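Local coordinates for protein Hsp70/Hsp90 co-chaperone CNS1 (Saccharomyces cerevisiae, PDB 6HFM) that acts as a co-chaperone of Hsp90 and Hsp70, stimulating the Hsp70 ATPase, and is represented by its C-terminal wheel domain, at residues E3-M8 / D39-E44; N17-K22 / D131-D136; F104-A109 / A138-I143. All coordinates share one frame; numbering follows the deposited sequence.

Contact 1 of 3, residues E3-M8 / D39-E44; sequences ENKKIM and DPMDFE
Met8 and Met41 reach across this contact on bent side chains. Met8 carries CG anti to its backbone N (chi1 179°) and then bends at chi2 and chi3. Its CG lies 3.4 Å from Pro40 O, and its CE lies 3.8 Å from Met41 O. Met41 has CG beside its own backbone N (chi1 -67°). Its later bends end with the methyl CE against the backbone of the first helical turn, 3.4 Å from Lys5 CA.

Lys5 and Pro40 lie side by side and point the same way. The aliphatic part of Lys5 does the touching: CE sits 3.8 Å from Pro40 CB, and CG is also close to that atom. At the far end, Met8 SD makes a looser apolar contact with Phe43 CB at 4.3 Å.

One water joins the two backbones, donating to Lys5 O and to Pro40 O at 2.8 Å each. The segment 39-44 lies in the loop between strands 36-37 and 47-55. It folds as a type I beta turn from Asp39 to Asp42, followed by an Asx turn in which Asp42 OD1 accepts from Glu44 N. Phe43 also touches Ala12 and Leu15 further along helix 4-15, and its carbonyl O accepts from Arg16. The contact thus lays the N-terminal helix against this loop at the surface.

The contact rests on methionine and lysine carbons laid on a proline and on backbone atoms. The one polar link between the segments is the water held by Lys5 O and Pro40 O.

Contact 2 of 3, residues N17-K22 / D131-D136; sequences NITNIK and DVPLFD
Thr19 OG1 donates to Asp131 OD1 at 2.7 Å, on the syn lone pair of the carboxylate. The two side chains cross at about a right angle. Thr19 has OG1 anti to its carbonyl carbon (chi1 -55°), and that places the hydroxyl beside the acid. The Asp131 side chain also lies about 3 Å from the bound magnesium ion, whose site includes Asn17 and Leu125, so this bond is likely to help orient the carboxylate next to the metal. A water bridges the neighbouring backbones, accepting from Thr19 N and donating to Val132 O.

The backbones then pair directly. Leu134 N donates to Thr19 O at 2.9 Å, Ile21 N to Leu134 O at 2.9 Å, and Asp136 N to Ile21 O at 2.9 Å. This is a short two-stranded parallel sheet, with Asn20 opposite Leu134 and Ile21 opposite Phe135. It joins the segment after the N-terminal helix, which ends in a Schellman motif at Asn17, to the segment after helix 121-126. Asn20 OD1 takes its hydrogen bond from Asn137 N, and Asp136 OD2 pairs with Thr23 OG1.

Carbon packing flanks these bonds. Ile21 lies side by side with both Pro133 and Phe135: its CG1 is 3.8 Å from Pro133 CB, and its CG2 meets the Phe135 ring obliquely, 3.8 Å from CE1. On the face of Asn20 and Leu134, Ile18 CG2 touches Leu134 CD1 at 3.7 Å. Leu125 of helix 121-126 touches both Ile18 and Leu134.

Contact 3 of 3, residues F104-A109 / A138-I143; sequences FMETKA and ALKIYI
The Tyr142 ring receives Phe104 O at its edge, near the ring plane, with CD2 3.5 Å from that oxygen. Glu106 N also lies at this ring's edge. Tyr142 O approaches the Phe104 ring obliquely, near CD2. Beyond the two segments, Tyr142 meets Trp156 edge-to-face and Trp152 with the ring planes at about 40°.

Phe104 and Tyr142 form an antiparallel hydrogen-bonded pair. Phe104 N donates to Tyr142 O at 2.9 Å, and Tyr142 N returns a bond to Phe104 O at 2.9 Å. The strands 101-106 and 139-145 are neighbours in the mixed sheet of the wheel domain, and strand 139-145 pairs on its other edge with strand 47-55.

Past this pair the strands are bridged by side chains and water. Lys140 leaves with CG anti to its backbone N (chi1 179°), then bends at chi3 and chi4. Its NZ makes a salt bridge to Glu106 OE1 at 2.9 Å, on the anti side of the carboxylate and 30° out of its plane, and donates to Tyr142 OH at 2.7 Å. A water accepts from Glu106 N and Lys140 NZ and donates to Lys140 O. Arg164 and Arg165 also form salt bridges to Glu106, and Phe135 is a cation-pi partner of Lys140. A methionine in place of Lys140 would probably leave Tyr142 OH and the bridging water without this donor and Glu106 without one of its charged mates. Away from these charges, Met105 and Ile141 side chains cross, with Met105 CG 3.9 Å from Ile141 CG2, while Met105 CE packs on Leu139 CD2 at 4.2 Å.

How the contacts relate
The chain starts in contact 1, on helix 4-15, and runs through 17-22 before reaching 39-44, where contact 1 closes its loop. Contact 2 has therefore opened inside that loop, and the two cross. Contact 2 closes at 131-136, a much longer loop. Contact 3 opens at 104-109 within it and closes at 138-143, so contacts 2 and 3 also cross. Contacts 1 and 3 follow in series. Contacts 2 and 3 touch: Asp131 O and Lys108 N probably hydrogen-bond, and Phe135 packs on Glu106. Contact 1 sets the N-terminal helix against the loop before strand 47-55, contact 2 pairs the next segment with strand 134-135, and contact 3 joins two strands of the mixed sheet.

Contact 1 of 3, residues E3-M8 / D39-E44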
loop_
_atom_site.group_PDB
_atom_site.type_symbol
_atom_site.label_atom_id
_atom_site.label_comp_id
_atom_site.label_asym_id
_atom_site.label_seq_id
_atom_site.Cartn_x
_atom_site.Cartn_y
_atom_site.Cartn_z
ATOM N N GLU A 3 1.337 22.769 -15.478
ATOM C CA GLU A 3 0.161 23.139 -14.619
ATOM C C GLU A 3 -1.080 22.332 -15.005
ATOM O O GLU A 3 -1.747 21.758 -14.144
ATOM C CB GLU A 3 -0.131 24.646 -14.726
ATOM C CG GLU A 3 -1.173 25.195 -13.747
ATOM C CD GLU A 3 -0.656 25.398 -12.328
ATOM O OE1 GLU A 3 -1.479 25.336 -11.390
ATOM O OE2 GLU A 3 0.558 25.626 -12.137
ATOM N N ASN A 4 -1.380 22.329 -16.303
ATOM C CA ASN A 4 -2.480 21.540 -16.890
ATOM C C ASN A 4 -2.516 20.070 -16.437
ATOM O O ASN A 4 -3.565 19.583 -16.007
ATOM C CB ASN A 4 -2.476 21.632 -18.435
ATOM C CG ASN A 4 -1.074 21.602 -19.038
ATOM O OD1 ASN A 4 -0.266 20.728 -18.721
ATOM N ND2 ASN A 4 -0.784 22.567 -19.909
ATOM N N LYS A 5 -1.376 19.383 -16.533
ATOM C CA LYS A 5 -1.257 17.978 -16.101
ATOM C C LYS A 5 -1.425 17.824 -14.595
ATOM O O LYS A 5 -2.100 16.903 -14.121
ATOM C CB LYS A 5 0.097 17.393 -16.517
ATOM C CG LYS A 5 0.219 15.896 -16.259
ATOM C CD LYS A 5 1.638 15.373 -16.431
ATOM C CE LYS A 5 1.965 15.025 -17.872
ATOM N NZ LYS A 5 3.201 14.200 -17.941
ATOM N N LYS A 6 -0.804 18.734 -13.857
ATOM C CA LYS A 6 -0.812 18.696 -12.404
ATOM C C LYS A 6 -2.216 18.956 -11.838
ATOM O O LYS A 6 -2.674 18.237 -10.950
ATOM C CB LYS A 6 0.219 19.690 -11.859
ATOM C CG LYS A 6 1.649 19.310 -12.237
ATOM C CD LYS A 6 2.668 20.370 -11.855
ATOM C CE LYS A 6 4.077 19.929 -12.229
ATOM N NZ LYS A 6 5.098 20.943 -11.847
ATOM N N ILE A 7 -2.913 19.952 -12.382
ATOM C CA ILE A 7 -4.271 20.269 -11.937
ATOM C C ILE A 7 -5.249 19.140 -12.300
ATOM O O ILE A 7 -6.155 18.840 -11.518
ATOM C CB ILE A 7 -4.748 21.646 -12.472
ATOM C CG1 ILE A 7 -3.879 22.783 -11.894
ATOM C CG2 ILE A 7 -6.215 21.900 -12.145
ATOM C CD1 ILE A 7 -4.051 23.062 -10.410
ATOM N N MET A 8 -5.068 18.513 -13.464
ATOM C CA MET A 8 -5.899 17.362 -13.845
ATOM C C MET A 8 -5.732 16.208 -12.864
ATOM O O MET A 8 -6.719 15.591 -12.455
ATOM C CB MET A 8 -5.560 16.867 -15.253
ATOM C CG MET A 8 -6.375 15.657 -15.706
ATOM S SD MET A 8 -8.148 15.962 -15.787
ATOM C CE MET A 8 -8.191 16.885 -17.317
ATOM N N ASP A 39 -3.301 8.170 -19.175
ATOM C CA ASP A 39 -3.502 9.218 -20.177
ATOM C C ASP A 39 -3.635 10.530 -19.407
ATOM O O ASP A 39 -4.661 10.751 -18.771
ATOM C CB ASP A 39 -4.762 8.940 -21.001
ATOM C CG ASP A 39 -4.612 7.741 -21.924
ATOM O OD1 ASP A 39 -5.609 7.372 -22.583
ATOM O OD2 ASP A 39 -3.502 7.162 -22.000
ATOM N N PRO A 40 -2.600 11.398 -19.444
ATOM C CA PRO A 40 -2.571 12.546 -18.513
ATOM C C PRO A 40 -3.743 13.533 -18.588
ATOM O O PRO A 40 -4.021 14.206 -17.597
ATOM C CB PRO A 40 -1.267 13.265 -18.878
ATOM C CG PRO A 40 -0.435 12.252 -19.556
ATOM C CD PRO A 40 -1.383 11.348 -20.275
ATOM N N MET A 41 -4.412 13.621 -19.738
ATOM C CA MET A 41 -5.570 14.516 -19.896
ATOM C C MET A 41 -6.930 13.805 -19.842
ATOM O O MET A 41 -7.943 14.386 -20.235
ATOM C CB MET A 41 -5.418 15.333 -21.190
ATOM C CG MET A 41 -4.259 16.314 -21.140
ATOM S SD MET A 41 -4.496 17.579 -19.874
ATOM C CE MET A 41 -2.971 17.405 -18.972
ATOM N N ASP A 42 -6.962 12.580 -19.315
ATOM C CA ASP A 42 -8.198 11.805 -19.189
ATOM C C ASP A 42 -8.339 11.299 -17.754
ATOM O O ASP A 42 -7.662 10.351 -17.363
ATOM C CB ASP A 42 -8.185 10.634 -20.175
ATOM C CG ASP A 42 -9.439 9.767 -20.103
ATOM O OD1 ASP A 42 -10.396 10.109 -19.376
ATOM O OD2 ASP A 42 -9.462 8.726 -20.797
ATOM N N PHE A 43 -9.237 11.916 -16.984
ATOM C CA PHE A 43 -9.436 11.537 -15.573
ATOM C C PHE A 43 -9.876 10.071 -15.359
ATOM O O PHE A 43 -9.659 9.526 -14.274
ATOM C CB PHE A 43 -10.433 12.484 -14.876
ATOM C CG PHE A 43 -11.885 12.139 -15.120
ATOM C CD1 PHE A 43 -12.545 11.223 -14.300
ATOM C CD2 PHE A 43 -12.598 12.729 -16.160
ATOM C CE1 PHE A 43 -13.874 10.889 -14.524
ATOM C CE2 PHE A 43 -13.927 12.400 -16.384
ATOM C CZ PHE A 43 -14.566 11.483 -15.569
ATOM N N GLU A 44 -10.527 9.474 -16.365
ATOM C CA GLU A 44 -11.020 8.084 -16.336
ATOM C C GLU A 44 -9.955 7.032 -16.550
ATOM O O GLU A 44 -10.200 5.856 -16.275
ATOM C CB GLU A 44 -12.023 7.821 -17.470
ATOM C CG GLU A 44 -13.411 8.378 -17.315
ATOM C CD GLU A 44 -14.382 7.659 -18.241
ATOM O OE1 GLU A 44 -13.997 7.309 -19.392
ATOM O OE2 GLU A 44 -15.516 7.417 -17.807
HETATM O O HOH W 1 -2.538 14.338 -15.202
#

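Contact 2 of 3, residues N17-K22 / D131-D136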
loop_
_atom_site.group_PDB
_atom_site.type_symbol
_atom_site.label_atom_id
_atom_site.label_comp_id
_atom_site.label_asym_id
_atom_site.label_seq_id
_atom_site.Cartn_x
_atom_site.Cartn_y
_atom_site.Cartn_z
ATOM N N ASN A 17 -11.736 10.278 -4.159
ATOM C CA ASN A 17 -11.783 10.380 -2.694
ATOM C C ASN A 17 -10.503 9.874 -2.013
ATOM O O ASN A 17 -10.558 9.308 -0.924
ATOM C CB ASN A 17 -13.019 9.650 -2.149
ATOM C CG ASN A 17 -13.358 10.053 -0.722
ATOM O OD1 ASN A 17 -13.162 11.202 -0.329
ATOM N ND2 ASN A 17 -13.856 9.102 0.060
ATOM N N ILE A 18 -9.356 10.114 -2.648
ATOM C CA ILE A 18 -8.070 9.612 -2.134
ATOM C C ILE A 18 -7.547 10.538 -1.030
ATOM O O ILE A 18 -7.428 11.756 -1.218
ATOM C CB ILE A 18 -7.014 9.463 -3.255
ATOM C CG1 ILE A 18 -7.427 8.342 -4.209
ATOM C CG2 ILE A 18 -5.626 9.147 -2.682
ATOM C CD1 ILE A 18 -6.687 8.337 -5.528
ATOM N N THR A 19 -7.249 9.945 0.118
ATOM C CA THR A 19 -6.569 10.630 1.214
ATOM C C THR A 19 -5.064 10.392 1.052
ATOM O O THR A 19 -4.648 9.255 0.868
ATOM C CB THR A 19 -7.034 10.046 2.566
ATOM O OG1 THR A 19 -8.462 10.118 2.655
ATOM C CG2 THR A 19 -6.415 10.791 3.741
ATOM N N ASN A 20 -4.262 11.458 1.104
ATOM C CA ASN A 20 -2.794 11.322 1.088
ATOM C C ASN A 20 -2.200 11.861 2.383
ATOM O O ASN A 20 -2.500 12.985 2.792
ATOM C CB ASN A 20 -2.156 12.043 -0.105
ATOM C CG ASN A 20 -0.652 11.820 -0.181
ATOM O OD1 ASN A 20 -0.170 10.692 -0.029
ATOM N ND2 ASN A 20 0.100 12.895 -0.407
ATOM N N ILE A 21 -1.344 11.052 3.007
ATOM C CA ILE A 21 -0.648 11.434 4.232
ATOM C C ILE A 21 0.841 11.579 3.916
ATOM O O ILE A 21 1.474 10.626 3.465
ATOM C CB ILE A 21 -0.833 10.368 5.341
ATOM C CG1 ILE A 21 -2.319 10.202 5.724
ATOM C CG2 ILE A 21 0.000 10.702 6.580
ATOM C CD1 ILE A 21 -3.010 11.443 6.241
ATOM N N LYS A 22 1.398 12.763 4.173
ATOM C CA LYS A 22 2.836 12.978 4.009
ATOM C C LYS A 22 3.576 12.591 5.290
ATOM O O LYS A 22 3.100 12.873 6.403
ATOM C CB LYS A 22 3.126 14.420 3.600
ATOM C CG LYS A 22 2.634 14.704 2.189
ATOM C CD LYS A 22 2.767 16.158 1.796
ATOM C CE LYS A 22 2.149 16.375 0.426
ATOM N NZ LYS A 22 2.408 17.738 -0.092
ATOM N N ASP A 131 -11.258 4.799 6.104
ATOM C CA ASP A 131 -10.432 5.743 5.350
ATOM C C ASP A 131 -9.003 5.198 5.292
ATOM O O ASP A 131 -8.280 5.246 6.286
ATOM C CB ASP A 131 -10.480 7.125 6.027
ATOM C CG ASP A 131 -9.914 8.251 5.160
ATOM O OD1 ASP A 131 -9.397 7.998 4.048
ATOM O OD2 ASP A 131 -9.995 9.420 5.610
ATOM N N VAL A 132 -8.619 4.675 4.125
ATOM C CA VAL A 132 -7.313 4.037 3.911
ATOM C C VAL A 132 -6.488 4.938 2.980
ATOM O O VAL A 132 -6.781 4.998 1.778
ATOM C CB VAL A 132 -7.479 2.633 3.287
ATOM C CG1 VAL A 132 -6.131 1.992 2.977
ATOM C CG2 VAL A 132 -8.287 1.733 4.220
ATOM N N PRO A 133 -5.455 5.635 3.515
ATOM C CA PRO A 133 -4.710 6.586 2.677
ATOM C C PRO A 133 -3.547 6.030 1.858
ATOM O O PRO A 133 -3.008 4.956 2.152
ATOM C CB PRO A 133 -4.149 7.602 3.697
ATOM C CG PRO A 133 -4.744 7.253 5.008
ATOM C CD PRO A 133 -5.109 5.813 4.939
ATOM N N LEU A 134 -3.156 6.803 0.845
ATOM C CA LEU A 134 -1.801 6.761 0.321
ATOM C C LEU A 134 -0.868 7.427 1.337
ATOM O O LEU A 134 -1.278 8.321 2.092
ATOM C CB LEU A 134 -1.699 7.488 -1.025
ATOM C CG LEU A 134 -2.468 6.919 -2.221
ATOM C CD1 LEU A 134 -2.277 7.828 -3.426
ATOM C CD2 LEU A 134 -2.020 5.506 -2.540
ATOM N N PHE A 135 0.383 6.967 1.351
ATOM C CA PHE A 135 1.446 7.575 2.139
ATOM C C PHE A 135 2.506 8.070 1.162
ATOM O O PHE A 135 3.068 7.277 0.409
ATOM C CB PHE A 135 1.995 6.576 3.168
ATOM C CG PHE A 135 1.060 6.350 4.325
ATOM C CD1 PHE A 135 1.171 7.107 5.487
ATOM C CD2 PHE A 135 0.027 5.426 4.234
ATOM C CE1 PHE A 135 0.284 6.928 6.542
ATOM C CE2 PHE A 135 -0.863 5.248 5.281
ATOM C CZ PHE A 135 -0.735 6.002 6.436
ATOM N N ASP A 136 2.729 9.389 1.136
ATOM C CA ASP A 136 3.674 10.015 0.203
ATOM C C ASP A 136 3.340 9.660 -1.256
ATOM O O ASP A 136 4.225 9.366 -2.061
ATOM C CB ASP A 136 5.106 9.615 0.582
ATOM C CG ASP A 136 5.403 9.885 2.042
ATOM O OD1 ASP A 136 5.397 11.075 2.429
ATOM O OD2 ASP A 136 5.633 8.915 2.801
HETATM O O HOH W 2 -7.904 7.167 0.381
#

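Contact 3 of 3, residues F104-A109 / A138-I143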
loop_
_atom_site.group_PDB
_atom_site.type_symbol
_atom_site.label_atom_id
_atom_site.label_comp_id
_atom_site.label_asym_id
_atom_site.label_seq_id
_atom_site.Cartn_x
_atom_site.Cartn_y
_atom_site.Cartn_z
ATOM N N PHE A 104 -2.529 -6.195 5.259
ATOM C CA PHE A 104 -2.996 -5.101 6.106
ATOM C C PHE A 104 -2.562 -3.752 5.545
ATOM O O PHE A 104 -1.529 -3.641 4.883
ATOM C CB PHE A 104 -2.503 -5.272 7.546
ATOM C CG PHE A 104 -2.985 -6.534 8.195
ATOM C CD1 PHE A 104 -4.218 -6.576 8.828
ATOM C CD2 PHE A 104 -2.220 -7.692 8.146
ATOM C CE1 PHE A 104 -4.680 -7.743 9.409
ATOM C CE2 PHE A 104 -2.672 -8.865 8.731
ATOM C CZ PHE A 104 -3.908 -8.890 9.363
ATOM N N MET A 105 -3.392 -2.740 5.784
ATOM C CA MET A 105 -3.084 -1.362 5.426
ATOM C C MET A 105 -3.424 -0.450 6.594
ATOM O O MET A 105 -4.355 -0.726 7.356
ATOM C CB MET A 105 -3.867 -0.944 4.181
ATOM C CG MET A 105 -3.486 -1.759 2.948
ATOM S SD MET A 105 -4.409 -1.390 1.440
ATOM C CE MET A 105 -3.622 0.136 0.952
ATOM N N GLU A 106 -2.654 0.625 6.727
ATOM C CA GLU A 106 -2.861 1.607 7.783
ATOM C C GLU A 106 -4.034 2.522 7.422
ATOM O O GLU A 106 -4.200 2.894 6.255
ATOM C CB GLU A 106 -1.582 2.418 7.995
ATOM C CG GLU A 106 -1.613 3.377 9.175
ATOM C CD GLU A 106 -0.295 4.109 9.396
ATOM O OE1 GLU A 106 0.775 3.604 8.973
ATOM O OE2 GLU A 106 -0.326 5.190 10.022
ATOM N N THR A 107 -4.841 2.887 8.419
ATOM C CA THR A 107 -5.970 3.803 8.214
ATOM C C THR A 107 -5.590 5.226 8.625
ATOM O O THR A 107 -4.536 5.450 9.221
ATOM C CB THR A 107 -7.213 3.358 9.014
ATOM O OG1 THR A 107 -6.929 3.396 10.418
ATOM C CG2 THR A 107 -7.640 1.956 8.623
ATOM N N LYS A 108 -6.453 6.192 8.325
ATOM C CA LYS A 108 -6.187 7.581 8.708
ATOM C C LYS A 108 -6.043 7.728 10.230
ATOM O O LYS A 108 -5.252 8.539 10.698
ATOM C CB LYS A 108 -7.273 8.532 8.181
ATOM C CG LYS A 108 -6.856 9.998 8.263
ATOM C CD LYS A 108 -7.898 10.946 7.698
ATOM C CE LYS A 108 -7.497 12.390 7.948
ATOM N NZ LYS A 108 -8.521 13.346 7.442
ATOM N N ALA A 109 -6.786 6.920 10.991
ATOM C CA ALA A 109 -6.690 6.920 12.455
ATOM C C ALA A 109 -5.362 6.377 13.003
ATOM O O ALA A 109 -5.064 6.567 14.179
ATOM C CB ALA A 109 -7.852 6.135 13.051
ATOM N N ALA A 138 1.955 7.036 -2.478
ATOM C CA ALA A 138 2.258 5.641 -2.786
ATOM C C ALA A 138 1.473 4.699 -1.877
ATOM O O ALA A 138 1.113 5.051 -0.747
ATOM C CB ALA A 138 3.751 5.377 -2.655
ATOM N N LEU A 139 1.192 3.499 -2.376
ATOM C CA LEU A 139 0.607 2.448 -1.550
ATOM C C LEU A 139 1.618 1.996 -0.502
ATOM O O LEU A 139 2.824 2.012 -0.747
ATOM C CB LEU A 139 0.200 1.236 -2.399
ATOM C CG LEU A 139 -0.926 1.445 -3.405
ATOM C CD1 LEU A 139 -0.997 0.266 -4.366
ATOM C CD2 LEU A 139 -2.254 1.672 -2.687
ATOM N N LYS A 140 1.113 1.625 0.666
ATOM C CA LYS A 140 1.902 0.938 1.689
ATOM C C LYS A 140 1.054 -0.221 2.208
ATOM O O LYS A 140 -0.041 -0.007 2.725
ATOM C CB LYS A 140 2.286 1.893 2.823
ATOM C CG LYS A 140 3.099 1.251 3.944
ATOM C CD LYS A 140 3.744 2.279 4.872
ATOM C CE LYS A 140 2.742 3.176 5.596
ATOM N NZ LYS A 140 1.785 2.501 6.524
ATOM N N ILE A 141 1.548 -1.443 2.028
ATOM C CA ILE A 141 0.839 -2.648 2.479
ATOM C C ILE A 141 1.780 -3.488 3.337
ATOM O O ILE A 141 3.009 -3.418 3.185
ATOM C CB ILE A 141 0.225 -3.468 1.301
ATOM C CG1 ILE A 141 1.282 -4.193 0.468
ATOM C CG2 ILE A 141 -0.619 -2.564 0.410
ATOM C CD1 ILE A 141 0.700 -5.220 -0.485
ATOM N N TYR A 142 1.184 -4.261 4.242
ATOM C CA TYR A 142 1.908 -5.176 5.118
ATOM C C TYR A 142 1.441 -6.589 4.813
ATOM O O TYR A 142 0.253 -6.886 4.919
ATOM C CB TYR A 142 1.647 -4.835 6.598
ATOM C CG TYR A 142 2.033 -3.414 6.969
ATOM C CD1 TYR A 142 3.306 -3.116 7.449
ATOM C CD2 TYR A 142 1.131 -2.359 6.798
ATOM C CE1 TYR A 142 3.673 -1.810 7.770
ATOM C CE2 TYR A 142 1.481 -1.055 7.122
ATOM C CZ TYR A 142 2.751 -0.780 7.598
ATOM O OH TYR A 142 3.087 0.519 7.904
ATOM N N ILE A 143 2.376 -7.459 4.429
ATOM C CA ILE A 143 2.065 -8.863 4.156
ATOM C C ILE A 143 2.554 -9.682 5.349
ATOM O O ILE A 143 3.750 -9.698 5.654
ATOM C CB ILE A 143 2.671 -9.319 2.807
ATOM C CG1 ILE A 143 1.924 -8.615 1.664
ATOM C CG2 ILE A 143 2.584 -10.834 2.650
ATOM C CD1 ILE A 143 2.433 -8.909 0.265
HETATM O O HOH W 3 -0.571 1.497 4.840
#